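Local coordinates for hypothetical protein (PDB 3WOB) that binds heparin as a prostate-derived jacalin-like glycoprotein lectin of boar sperm, and may take part in sperm capacitation, at residues A[4-9]-A[130-135]; A[34-39]-A[80-85]; A[40-45]-A[116-121]. All blocks are in the same frame, centred on the assembly; numbering follows the deposited sequence.

Contact 1: residues A[4-9]-A[130-135]; sequences QMFGNG and IGFTWG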
ATOM      1  N   GLN A   4     -13.581  -3.286   1.166  1.00 30.88           N
ATOM      2  CA  GLN A   4     -13.494  -2.621  -0.131  1.00 30.51           C
ATOM      3  C   GLN A   4     -12.374  -1.574  -0.146  1.00 29.97           C
ATOM      4  O   GLN A   4     -11.297  -1.800   0.406  1.00 30.00           O
ATOM      5  CB  GLN A   4     -14.842  -1.989  -0.506  1.00 30.69           C
ATOM      6  CG  GLN A   4     -15.033  -1.757  -2.009  1.00 31.25           C
ATOM      7  CD  GLN A   4     -15.552  -0.364  -2.336  1.00 31.91           C
ATOM      8  OE1 GLN A   4     -15.982   0.378  -1.452  1.00 32.60           O
ATOM      9  NE2 GLN A   4     -15.507  -0.000  -3.615  1.00 31.89           N
ATOM     10  N   MET A   5     -12.646  -0.432  -0.773  1.00 29.30           N
ATOM     11  CA  MET A   5     -11.648   0.599  -1.021  1.00 28.62           C
ATOM     12  C   MET A   5     -11.725   1.732  -0.006  1.00 28.16           C
ATOM     13  O   MET A   5     -12.792   2.287   0.243  1.00 27.98           O
ATOM     14  CB  MET A   5     -11.805   1.129  -2.448  1.00 28.62           C
ATOM     15  CG  MET A   5     -10.987   2.361  -2.788  1.00 28.56           C
ATOM     16  SD  MET A   5     -10.261   2.303  -4.435  1.00 28.41           S
ATOM     17  CE  MET A   5     -11.437   1.296  -5.328  1.00 28.23           C
ATOM     18  N   PHE A   6     -10.573   2.061   0.570  1.00 27.65           N
ATOM     19  CA  PHE A   6     -10.465   3.124   1.552  1.00 27.20           C
ATOM     20  C   PHE A   6     -10.119   4.444   0.883  1.00 27.09           C
ATOM     21  O   PHE A   6      -9.308   4.492  -0.042  1.00 26.96           O
ATOM     22  CB  PHE A   6      -9.411   2.779   2.601  1.00 27.05           C
ATOM     23  CG  PHE A   6      -9.748   1.568   3.421  1.00 26.62           C
ATOM     24  CD1 PHE A   6     -10.583   1.674   4.526  1.00 26.05           C
ATOM     25  CD2 PHE A   6      -9.227   0.324   3.092  1.00 26.09           C
ATOM     26  CE1 PHE A   6     -10.895   0.560   5.288  1.00 26.01           C
ATOM     27  CE2 PHE A   6      -9.537  -0.796   3.843  1.00 25.90           C
ATOM     28  CZ  PHE A   6     -10.372  -0.677   4.946  1.00 26.25           C
ATOM     29  N   GLY A   7     -10.749   5.510   1.362  1.00 26.93           N
ATOM     30  CA  GLY A   7     -10.542   6.839   0.815  1.00 26.80           C
ATOM     31  C   GLY A   7     -11.605   7.250  -0.179  1.00 26.70           C
ATOM     32  O   GLY A   7     -12.488   6.464  -0.528  1.00 26.57           O
ATOM     33  N   ASN A   8     -11.512   8.496  -0.631  1.00 26.73           N
ATOM     34  CA  ASN A   8     -12.421   9.029  -1.636  1.00 26.80           C
ATOM     35  C   ASN A   8     -11.884   8.789  -3.040  1.00 26.77           C
ATOM     36  O   ASN A   8     -11.409   9.710  -3.705  1.00 26.79           O
ATOM     37  CB  ASN A   8     -12.676  10.519  -1.388  1.00 26.79           C
ATOM     38  CG  ASN A   8     -13.335  10.778  -0.052  1.00 26.82           C
ATOM     39  OD1 ASN A   8     -14.314  10.119   0.308  1.00 27.14           O
ATOM     40  ND2 ASN A   8     -12.802  11.736   0.697  1.00 26.65           N
ATOM     41  N   GLY A   9     -11.964   7.534  -3.475  1.00 26.77           N
ATOM     42  CA  GLY A   9     -11.432   7.103  -4.764  1.00 26.79           C
ATOM     43  C   GLY A   9     -11.923   7.913  -5.946  1.00 26.76           C
ATOM     44  O   GLY A   9     -13.122   8.129  -6.110  1.00 26.83           O
ATOM     45  N   ILE A 130      -7.362   3.421  -2.018  1.00 16.61           N
ATOM     46  CA  ILE A 130      -6.530   2.226  -1.849  1.00 16.62           C
ATOM     47  C   ILE A 130      -7.298   1.077  -1.188  1.00 16.85           C
ATOM     48  O   ILE A 130      -8.018   1.271  -0.208  1.00 16.84           O
ATOM     49  CB  ILE A 130      -5.192   2.534  -1.110  1.00 16.63           C
ATOM     50  CG1 ILE A 130      -4.186   1.393  -1.310  1.00 16.31           C
ATOM     51  CG2 ILE A 130      -5.423   2.857   0.374  1.00 16.38           C
ATOM     52  CD1 ILE A 130      -2.745   1.787  -1.086  1.00 15.80           C
ATOM     53  N   GLY A 131      -7.147  -0.114  -1.757  1.00 17.01           N
ATOM     54  CA  GLY A 131      -7.768  -1.319  -1.232  1.00 17.14           C
ATOM     55  C   GLY A 131      -6.757  -2.440  -1.163  1.00 17.36           C
ATOM     56  O   GLY A 131      -5.706  -2.378  -1.796  1.00 17.27           O
ATOM     57  N   PHE A 132      -7.079  -3.473  -0.394  1.00 17.73           N
ATOM     58  CA  PHE A 132      -6.123  -4.540  -0.110  1.00 17.98           C
ATOM     59  C   PHE A 132      -6.764  -5.913  -0.264  1.00 18.39           C
ATOM     60  O   PHE A 132      -7.897  -6.132   0.164  1.00 18.45           O
ATOM     61  CB  PHE A 132      -5.537  -4.370   1.302  1.00 17.66           C
ATOM     62  CG  PHE A 132      -5.142  -2.949   1.635  1.00 16.99           C
ATOM     63  CD1 PHE A 132      -3.970  -2.395   1.124  1.00 16.41           C
ATOM     64  CD2 PHE A 132      -5.952  -2.163   2.447  1.00 15.94           C
ATOM     65  CE1 PHE A 132      -3.610  -1.080   1.424  1.00 15.54           C
ATOM     66  CE2 PHE A 132      -5.602  -0.852   2.750  1.00 15.41           C
ATOM     67  CZ  PHE A 132      -4.429  -0.312   2.237  1.00 15.76           C
ATOM     68  N   THR A 133      -6.037  -6.830  -0.895  1.00 19.01           N
ATOM     69  CA  THR A 133      -6.493  -8.211  -1.025  1.00 19.57           C
ATOM     70  C   THR A 133      -5.665  -9.121  -0.123  1.00 19.84           C
ATOM     71  O   THR A 133      -4.436  -9.168  -0.210  1.00 19.65           O
ATOM     72  CB  THR A 133      -6.479  -8.713  -2.489  1.00 19.60           C
ATOM     73  OG1 THR A 133      -5.133  -8.824  -2.956  1.00 19.91           O
ATOM     74  CG2 THR A 133      -7.252  -7.761  -3.397  1.00 19.67           C
ATOM     75  N   TRP A 134      -6.363  -9.822   0.763  1.00 20.39           N
ATOM     76  CA  TRP A 134      -5.738 -10.688   1.745  1.00 20.81           C
ATOM     77  C   TRP A 134      -6.004 -12.146   1.397  1.00 21.37           C
ATOM     78  O   TRP A 134      -7.054 -12.484   0.846  1.00 21.57           O
ATOM     79  CB  TRP A 134      -6.276 -10.379   3.147  1.00 20.48           C
ATOM     80  CG  TRP A 134      -6.320  -8.913   3.484  1.00 20.10           C
ATOM     81  CD1 TRP A 134      -7.356  -8.051   3.256  1.00 19.66           C
ATOM     82  CD2 TRP A 134      -5.290  -8.142   4.119  1.00 19.63           C
ATOM     83  NE1 TRP A 134      -7.035  -6.793   3.706  1.00 19.51           N
ATOM     84  CE2 TRP A 134      -5.772  -6.821   4.241  1.00 19.36           C
ATOM     85  CE3 TRP A 134      -4.008  -8.441   4.599  1.00 19.46           C
ATOM     86  CZ2 TRP A 134      -5.014  -5.796   4.817  1.00 19.60           C
ATOM     87  CZ3 TRP A 134      -3.255  -7.419   5.175  1.00 19.63           C
ATOM     88  CH2 TRP A 134      -3.762  -6.114   5.278  1.00 19.71           C
ATOM     89  N   GLY A 135      -5.045 -13.002   1.718  1.00 21.99           N
ATOM     90  CA  GLY A 135      -5.175 -14.434   1.493  1.00 22.83           C
ATOM     91  C   GLY A 135      -4.086 -15.181   2.233  1.00 23.48           C
ATOM     92  O   GLY A 135      -3.182 -14.571   2.808  1.00 23.52           O
TER
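Phe6 and Ile130 form a hydrogen-bonded antiparallel pair, and two backbone bonds fasten it. Phe6 N donates to Ile130 O at 2.8 Å, from above the carbonyl plane. Ile130 N donates to Phe6 O at 3.0 Å. This second bond is straighter (169° at the hydrogen) and lies in the carbonyl plane. The Phe6 side chain leaves on the same face of the sheet as that of Ile130. Its CG stands beside its own backbone N (chi1 -64°), which brings one ring edge to the Ile130 carbonyl, with CD2 3.6 Å from Ile130 O. Phe6 CD2 also lies 3.8 Å from Phe132 CE2. The two side chains cross at about a right angle. This is the outer strand pair of one sheet of the beta-prism fold, with strand 5-6 lying at the sheet edge beside strand 127-135. On the inner side, Phe104 stacks on the Phe6 ring and touches Ile130 and Phe132, while Ala106 touches both Phe6 and Phe132. The other face is looser. Met5 CG lies 3.9 Å from Ile130 N. Beyond it the chain bends at chi2 and chi3, SD stays near the same nitrogen, and the side chain also touches Gln121. Gly131 has no side chain there, and Gln4 O comes to 3.9 Å from Gly131 CA. Gln4 is exposed, and its CB points away from 130-135.

Contact 2: residues A[34-39]-A[80-85]; sequences VGLIKS and FLQHVT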
ATOM      1  N   VAL A  34       5.078  17.577  -0.566  1.00 22.17           N
ATOM      2  CA  VAL A  34       3.755  17.910  -0.043  1.00 22.24           C
ATOM      3  C   VAL A  34       3.265  16.877   0.979  1.00 22.23           C
ATOM      4  O   VAL A  34       2.342  17.152   1.755  1.00 22.35           O
ATOM      5  CB  VAL A  34       2.715  18.081  -1.175  1.00 22.26           C
ATOM      6  CG1 VAL A  34       3.086  19.259  -2.064  1.00 22.31           C
ATOM      7  CG2 VAL A  34       2.598  16.810  -2.002  1.00 22.52           C
ATOM      8  N   GLY A  35       3.877  15.692   0.961  1.00 22.03           N
ATOM      9  CA  GLY A  35       3.645  14.663   1.974  1.00 21.74           C
ATOM     10  C   GLY A  35       2.587  13.606   1.697  1.00 21.57           C
ATOM     11  O   GLY A  35       2.322  12.772   2.559  1.00 21.61           O
ATOM     12  N   LEU A  36       1.977  13.632   0.514  1.00 21.39           N
ATOM     13  CA  LEU A  36       0.948  12.647   0.166  1.00 21.22           C
ATOM     14  C   LEU A  36       1.507  11.474  -0.642  1.00 21.17           C
ATOM     15  O   LEU A  36       2.549  11.601  -1.288  1.00 21.08           O
ATOM     16  CB  LEU A  36      -0.256  13.304  -0.540  1.00 21.12           C
ATOM     17  CG  LEU A  36      -0.097  14.177  -1.791  1.00 21.13           C
ATOM     18  CD1 LEU A  36      -0.088  13.352  -3.067  1.00 21.22           C
ATOM     19  CD2 LEU A  36      -1.218  15.199  -1.849  1.00 21.10           C
ATOM     20  N   ILE A  37       0.816  10.334  -0.583  1.00 21.14           N
ATOM     21  CA  ILE A  37       1.220   9.132  -1.315  1.00 21.07           C
ATOM     22  C   ILE A  37       0.969   9.325  -2.806  1.00 21.07           C
ATOM     23  O   ILE A  37      -0.180   9.379  -3.250  1.00 21.09           O
ATOM     24  CB  ILE A  37       0.483   7.850  -0.823  1.00 21.06           C
ATOM     25  CG1 ILE A  37       0.476   7.739   0.710  1.00 20.64           C
ATOM     26  CG2 ILE A  37       1.069   6.594  -1.487  1.00 21.33           C
ATOM     27  CD1 ILE A  37       1.837   7.686   1.378  1.00 20.62           C
ATOM     28  N   LYS A  38       2.054   9.433  -3.569  1.00 21.02           N
ATOM     29  CA  LYS A  38       1.980   9.664  -5.009  1.00 20.98           C
ATOM     30  C   LYS A  38       1.730   8.381  -5.808  1.00 21.10           C
ATOM     31  O   LYS A  38       0.876   8.352  -6.693  1.00 20.93           O
ATOM     32  CB  LYS A  38       3.244  10.378  -5.506  1.00 20.94           C
ATOM     33  CG  LYS A  38       3.385  11.816  -5.013  1.00 20.78           C
ATOM     34  CD  LYS A  38       4.467  12.581  -5.767  1.00 20.79           C
ATOM     35  CE  LYS A  38       4.010  13.021  -7.161  1.00 20.45           C
ATOM     36  NZ  LYS A  38       2.979  14.090  -7.114  1.00 19.79           N
ATOM     37  N   SER A  39       2.480   7.328  -5.485  1.00 21.41           N
ATOM     38  CA  SER A  39       2.382   6.040  -6.174  1.00 21.66           C
ATOM     39  C   SER A  39       2.954   4.906  -5.328  1.00 21.87           C
ATOM     40  O   SER A  39       3.636   5.148  -4.331  1.00 21.84           O
ATOM     41  CB  SER A  39       3.115   6.091  -7.518  1.00 21.62           C
ATOM     42  OG  SER A  39       4.474   6.447  -7.346  1.00 21.43           O
ATOM     43  N   PHE A  80      -6.483  12.976  -1.300  1.00 19.94           N
ATOM     44  CA  PHE A  80      -5.486  11.981  -1.660  1.00 19.72           C
ATOM     45  C   PHE A  80      -5.127  11.142  -0.442  1.00 19.76           C
ATOM     46  O   PHE A  80      -5.284  11.586   0.695  1.00 19.70           O
ATOM     47  CB  PHE A  80      -4.228  12.665  -2.208  1.00 19.64           C
ATOM     48  CG  PHE A  80      -4.479  13.532  -3.413  1.00 19.35           C
ATOM     49  CD1 PHE A  80      -4.484  12.986  -4.691  1.00 19.08           C
ATOM     50  CD2 PHE A  80      -4.712  14.895  -3.268  1.00 18.96           C
ATOM     51  CE1 PHE A  80      -4.723  13.783  -5.807  1.00 19.05           C
ATOM     52  CE2 PHE A  80      -4.951  15.699  -4.378  1.00 19.09           C
ATOM     53  CZ  PHE A  80      -4.957  15.142  -5.650  1.00 19.00           C
ATOM     54  N   LEU A  81      -4.652   9.923  -0.688  1.00 19.91           N
ATOM     55  CA  LEU A  81      -4.092   9.088   0.368  1.00 20.01           C
ATOM     56  C   LEU A  81      -2.891   9.819   0.957  1.00 20.16           C
ATOM     57  O   LEU A  81      -1.906  10.084   0.261  1.00 20.28           O
ATOM     58  CB  LEU A  81      -3.693   7.710  -0.176  1.00 19.91           C
ATOM     59  CG  LEU A  81      -3.051   6.691   0.774  1.00 19.78           C
ATOM     60  CD1 LEU A  81      -4.009   6.229   1.871  1.00 19.71           C
ATOM     61  CD2 LEU A  81      -2.546   5.507  -0.017  1.00 20.01           C
ATOM     62  N   GLN A  82      -2.997  10.168   2.234  1.00 20.22           N
ATOM     63  CA  GLN A  82      -1.980  10.974   2.902  1.00 20.16           C
ATOM     64  C   GLN A  82      -0.950  10.101   3.597  1.00 20.29           C
ATOM     65  O   GLN A  82       0.247  10.352   3.502  1.00 20.32           O
ATOM     66  CB  GLN A  82      -2.622  11.921   3.920  1.00 20.02           C
ATOM     67  CG  GLN A  82      -3.531  12.981   3.319  1.00 19.30           C
ATOM     68  CD  GLN A  82      -2.775  14.153   2.737  1.00 18.19           C
ATOM     69  OE1 GLN A  82      -1.620  14.396   3.075  1.00 18.17           O
ATOM     70  NE2 GLN A  82      -3.431  14.895   1.856  1.00 17.95           N
ATOM     71  N   HIS A  83      -1.428   9.072   4.287  1.00 20.46           N
ATOM     72  CA  HIS A  83      -0.573   8.256   5.135  1.00 20.61           C
ATOM     73  C   HIS A  83      -0.859   6.765   4.980  1.00 20.88           C
ATOM     74  O   HIS A  83      -2.003   6.358   4.778  1.00 20.72           O
ATOM     75  CB  HIS A  83      -0.736   8.690   6.594  1.00 20.44           C
ATOM     76  CG  HIS A  83       0.130   7.939   7.555  1.00 19.82           C
ATOM     77  ND1 HIS A  83       1.480   8.181   7.685  1.00 19.37           N
ATOM     78  CD2 HIS A  83      -0.164   6.958   8.439  1.00 19.38           C
ATOM     79  CE1 HIS A  83       1.983   7.377   8.603  1.00 19.35           C
ATOM     80  NE2 HIS A  83       1.005   6.626   9.078  1.00 19.57           N
ATOM     81  N   VAL A  84       0.203   5.967   5.062  1.00 21.34           N
ATOM     82  CA  VAL A  84       0.115   4.510   5.086  1.00 21.83           C
ATOM     83  C   VAL A  84       1.195   3.953   6.017  1.00 22.13           C
ATOM     84  O   VAL A  84       2.376   4.280   5.885  1.00 22.14           O
ATOM     85  CB  VAL A  84       0.227   3.900   3.656  1.00 21.84           C
ATOM     86  CG1 VAL A  84       0.906   2.532   3.674  1.00 22.18           C
ATOM     87  CG2 VAL A  84      -1.143   3.799   3.005  1.00 21.79           C
ATOM     88  N   THR A  85       0.779   3.144   6.983  1.00 22.64           N
ATOM     89  CA  THR A  85       1.724   2.375   7.789  1.00 23.18           C
ATOM     90  C   THR A  85       1.418   0.885   7.700  1.00 23.42           C
ATOM     91  O   THR A  85       0.324   0.434   8.043  1.00 23.39           O
ATOM     92  CB  THR A  85       1.840   2.874   9.260  1.00 23.17           C
ATOM     93  OG1 THR A  85       2.279   1.805  10.107  1.00 23.20           O
ATOM     94  CG2 THR A  85       0.523   3.376   9.768  1.00 23.53           C
TER
HETATM   95  O   HOH W   1      -0.211  17.139   2.347  1.00 15.21           O
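Ile37 N donates to Leu81 O at 2.9 Å, the one direct hydrogen bond between the two segments. The donor comes in nearly along the C=O axis, and the N-H...O angle is 154°. The same carbonyl is wrapped by carbon: Ile37 CG1 sits 3.4 Å from Leu81 O, and Leu36 CB touches it as well. Next to this bond the two side chains interlock. Ile37 CG1 meets Leu81 CG at 3.7 Å, with CD2 of Leu81 also against Ile37. The far end of Ile37, CD1, reaches past Leu81 to lie 3.8 Å from Gln82 O. On the other flank Leu36 CD2 lies 3.8 Å from Phe80 CD2 and approaches the ring obliquely. Strands 37-39 and 81-85 run at 93° to each other, so this is a corner where two sheets of the beta-prism meet, not a continuous ladder. A polar shell lies outside it. The Gln82 chain folds at chi2 (-80°), which swings its amide back toward Leu36 although its CB points away. One water donates to Val34 O at 2.6 Å and to Gln82 OE1 at 3.2 Å, and so bridges the turn to the strand. Gln82 and His83 both face Arg76 in a classic beta bulge. His83 ND1 is bonded to Gly97 O, which ties the bulged strand to its neighbour 93-97. Behind the apolar pair, Ile127 touches both Ile37 and Leu81, and Ile130 adds to the Leu81 side. Backbone bonds join Gly35 to Leu98 and Ile37 to Ile127.

Contact 3: residues A[40-45]-A[116-121]; sequences IQVRYG and EGVYGQ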
ATOM      1  N   ILE A  40       2.665   3.669  -5.729  1.00 22.18           N
ATOM      2  CA  ILE A  40       3.284   2.495  -5.115  1.00 22.55           C
ATOM      3  C   ILE A  40       3.877   1.526  -6.138  1.00 22.68           C
ATOM      4  O   ILE A  40       3.420   1.441  -7.278  1.00 22.57           O
ATOM      5  CB  ILE A  40       2.309   1.692  -4.192  1.00 22.53           C
ATOM      6  CG1 ILE A  40       1.059   1.254  -4.957  1.00 22.65           C
ATOM      7  CG2 ILE A  40       1.941   2.482  -2.939  1.00 22.83           C
ATOM      8  CD1 ILE A  40       0.675  -0.173  -4.692  1.00 22.72           C
ATOM      9  N   GLN A  41       4.911   0.813  -5.709  1.00 22.95           N
ATOM     10  CA  GLN A  41       5.366  -0.400  -6.371  1.00 23.19           C
ATOM     11  C   GLN A  41       5.314  -1.531  -5.359  1.00 23.36           C
ATOM     12  O   GLN A  41       5.572  -1.317  -4.175  1.00 23.42           O
ATOM     13  CB  GLN A  41       6.789  -0.240  -6.890  1.00 23.18           C
ATOM     14  CG  GLN A  41       6.879   0.253  -8.313  1.00 23.41           C
ATOM     15  CD  GLN A  41       8.305   0.350  -8.787  1.00 23.59           C
ATOM     16  OE1 GLN A  41       9.014   1.301  -8.460  1.00 24.16           O
ATOM     17  NE2 GLN A  41       8.739  -0.637  -9.561  1.00 23.34           N
ATOM     18  N   VAL A  42       4.967  -2.727  -5.822  1.00 23.54           N
ATOM     19  CA  VAL A  42       4.952  -3.907  -4.965  1.00 23.78           C
ATOM     20  C   VAL A  42       5.958  -4.921  -5.496  1.00 23.98           C
ATOM     21  O   VAL A  42       6.001  -5.190  -6.696  1.00 23.92           O
ATOM     22  CB  VAL A  42       3.540  -4.557  -4.884  1.00 23.85           C
ATOM     23  CG1 VAL A  42       3.519  -5.665  -3.847  1.00 23.61           C
ATOM     24  CG2 VAL A  42       2.467  -3.521  -4.552  1.00 23.91           C
ATOM     25  N   ARG A  43       6.772  -5.476  -4.604  1.00 24.35           N
ATOM     26  CA  ARG A  43       7.728  -6.505  -5.006  1.00 24.55           C
ATOM     27  C   ARG A  43       7.203  -7.911  -4.755  1.00 24.83           C
ATOM     28  O   ARG A  43       6.880  -8.276  -3.622  1.00 24.88           O
ATOM     29  CB  ARG A  43       9.080  -6.313  -4.325  1.00 24.35           C
ATOM     30  CG  ARG A  43      10.195  -7.073  -5.010  1.00 24.14           C
ATOM     31  CD  ARG A  43      11.541  -6.759  -4.401  1.00 23.73           C
ATOM     32  NE  ARG A  43      11.656  -7.271  -3.041  1.00 23.16           N
ATOM     33  CZ  ARG A  43      12.800  -7.375  -2.375  1.00 23.35           C
ATOM     34  NH1 ARG A  43      13.942  -7.007  -2.942  1.00 23.44           N
ATOM     35  NH2 ARG A  43      12.806  -7.854  -1.140  1.00 23.43           N
ATOM     36  N   TYR A  44       7.115  -8.684  -5.832  1.00 25.18           N
ATOM     37  CA  TYR A  44       6.747 -10.091  -5.768  1.00 25.45           C
ATOM     38  C   TYR A  44       7.986 -10.925  -6.055  1.00 25.74           C
ATOM     39  O   TYR A  44       8.560 -10.849  -7.146  1.00 25.89           O
ATOM     40  CB  TYR A  44       5.625 -10.400  -6.760  1.00 25.35           C
ATOM     41  CG  TYR A  44       4.364  -9.615  -6.485  1.00 25.20           C
ATOM     42  CD1 TYR A  44       3.413 -10.083  -5.582  1.00 24.84           C
ATOM     43  CD2 TYR A  44       4.129  -8.396  -7.118  1.00 25.00           C
ATOM     44  CE1 TYR A  44       2.260  -9.358  -5.319  1.00 24.87           C
ATOM     45  CE2 TYR A  44       2.978  -7.667  -6.865  1.00 24.71           C
ATOM     46  CZ  TYR A  44       2.052  -8.152  -5.964  1.00 24.91           C
ATOM     47  OH  TYR A  44       0.910  -7.430  -5.712  1.00 25.58           O
ATOM     48  N   GLY A  45       8.404 -11.704  -5.059  1.00 25.97           N
ATOM     49  CA  GLY A  45       9.667 -12.425  -5.116  1.00 26.25           C
ATOM     50  C   GLY A  45      10.809 -11.436  -5.211  1.00 26.52           C
ATOM     51  O   GLY A  45      11.135 -10.755  -4.238  1.00 26.49           O
ATOM     52  N   GLU A 116      -1.482  -9.801  -0.017  1.00 24.56           N
ATOM     53  CA  GLU A 116      -1.082 -10.492  -1.239  1.00 24.23           C
ATOM     54  C   GLU A 116      -1.199  -9.612  -2.468  1.00 23.81           C
ATOM     55  O   GLU A 116      -0.653  -9.935  -3.523  1.00 23.84           O
ATOM     56  CB  GLU A 116      -1.930 -11.744  -1.442  1.00 24.34           C
ATOM     57  CG  GLU A 116      -1.590 -12.886  -0.513  1.00 24.92           C
ATOM     58  CD  GLU A 116      -2.422 -14.115  -0.793  1.00 26.03           C
ATOM     59  OE1 GLU A 116      -3.440 -13.996  -1.512  1.00 25.96           O
ATOM     60  OE2 GLU A 116      -2.057 -15.201  -0.295  1.00 26.87           O
ATOM     61  N   GLY A 117      -1.924  -8.508  -2.330  1.00 23.35           N
ATOM     62  CA  GLY A 117      -2.105  -7.568  -3.423  1.00 22.89           C
ATOM     63  C   GLY A 117      -2.779  -6.296  -2.969  1.00 22.54           C
ATOM     64  O   GLY A 117      -3.411  -6.259  -1.914  1.00 22.41           O
ATOM     65  N   VAL A 118      -2.619  -5.240  -3.760  1.00 22.31           N
ATOM     66  CA  VAL A 118      -3.298  -3.976  -3.494  1.00 21.97           C
ATOM     67  C   VAL A 118      -3.916  -3.432  -4.781  1.00 21.75           C
ATOM     68  O   VAL A 118      -3.381  -3.620  -5.878  1.00 21.74           O
ATOM     69  CB  VAL A 118      -2.386  -2.911  -2.766  1.00 22.07           C
ATOM     70  CG1 VAL A 118      -1.034  -3.502  -2.344  1.00 21.72           C
ATOM     71  CG2 VAL A 118      -2.179  -1.667  -3.607  1.00 21.96           C
ATOM     72  N   TYR A 119      -5.066  -2.788  -4.636  1.00 21.46           N
ATOM     73  CA  TYR A 119      -5.729  -2.125  -5.745  1.00 21.12           C
ATOM     74  C   TYR A 119      -6.044  -0.695  -5.349  1.00 20.88           C
ATOM     75  O   TYR A 119      -5.737  -0.272  -4.239  1.00 20.81           O
ATOM     76  CB  TYR A 119      -7.004  -2.873  -6.154  1.00 21.12           C
ATOM     77  CG  TYR A 119      -8.010  -3.076  -5.044  1.00 20.83           C
ATOM     78  CD1 TYR A 119      -9.045  -2.163  -4.834  1.00 20.67           C
ATOM     79  CD2 TYR A 119      -7.938  -4.194  -4.214  1.00 20.66           C
ATOM     80  CE1 TYR A 119      -9.979  -2.353  -3.814  1.00 20.86           C
ATOM     81  CE2 TYR A 119      -8.860  -4.395  -3.195  1.00 20.92           C
ATOM     82  CZ  TYR A 119      -9.875  -3.475  -2.999  1.00 21.14           C
ATOM     83  OH  TYR A 119     -10.777  -3.684  -1.985  1.00 21.25           O
ATOM     84  N   GLY A 120      -6.647   0.056  -6.259  1.00 20.72           N
ATOM     85  CA  GLY A 120      -7.111   1.384  -5.920  1.00 20.63           C
ATOM     86  C   GLY A 120      -7.303   2.319  -7.085  1.00 20.47           C
ATOM     87  O   GLY A 120      -7.542   1.890  -8.210  1.00 20.33           O
ATOM     88  N   GLN A 121      -7.206   3.609  -6.784  1.00 20.54           N
ATOM     89  CA  GLN A 121      -7.342   4.673  -7.767  1.00 20.57           C
ATOM     90  C   GLN A 121      -6.319   5.764  -7.509  1.00 20.71           C
ATOM     91  O   GLN A 121      -5.997   6.064  -6.361  1.00 20.75           O
ATOM     92  CB  GLN A 121      -8.755   5.261  -7.733  1.00 20.40           C
ATOM     93  CG  GLN A 121      -9.781   4.426  -8.471  1.00 19.95           C
ATOM     94  CD  GLN A 121     -11.186   4.603  -7.939  1.00 19.45           C
ATOM     95  OE1 GLN A 121     -12.104   4.920  -8.689  1.00 19.51           O
ATOM     96  NE2 GLN A 121     -11.363   4.387  -6.644  1.00 19.38           N
TER
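Tyr44 presents the edge of its ring, not its hydroxyl, to the backbone carbonyl of Glu116. CE1 lies 3.5 Å from Glu116 O, and the oxygen sits in the plane of the ring. The hydroxyl runs on past this carbonyl, with Tyr44 OH 3.8 Å from Gly117 CA, and it hydrogen-bonds to Thr16 OG1 instead. With CG of Tyr44 anti to the carbonyl carbon (chi1 -61°), the long ring spans the gap that the backbones leave. That gap is wide: the axes of strands 40-44 and 116-121 stay 8.9 Å apart at their closest, running nearly antiparallel at 161°. These strands belong to different sheets, and no backbone-to-backbone pairing joins them. Instead, side chains of 40-45 reach Val118 and the backbone of Glu116 and Gly117. Val118 meets two of them. Its CG2 reaches Ile40 CD1 tip to tip at 3.4 Å. Its CG1 lies 4.1 Å from Val42 CG2, and those two side chains cross at a slant. Ile40 CG1 sits between its backbone N and carbonyl carbon (chi1 57°), from where CD1 extends toward Val118. Glu116 and Gly117 both face Thr133 in a classic beta bulge, next to the point where the tyrosine arrives. The contact lies in the interior of the beta-prism. Strand 24-31 flanks it through Ile24 and Ile27, which touch Val42. Strand 12-17 closes another flank, with Thr16 against Val42 and Phe14 against Val118.

From the N terminus, segment 4-9 pairs with 130-135 near the C terminus, so contact 1 closes a loop holding nearly the whole chain. Contacts 2 and 3 are both nested inside it. Segments 34-39 and 40-45 follow each other directly, leading into and along strand 37-44. The first closes a 40-residue loop to 80-85, the second a 70-residue loop to 116-121, so these two loops cross. Contact 1 lies within one sheet. Contact 2 joins the sheet of strand 37-44 to that of strand 81-88, and contact 3 joins the sheet of strand 37-44 to the sheet of contact 1. Ile130 touches Leu81, and a probable Gly131 N to Tyr119 O bond links contacts 1 and 3.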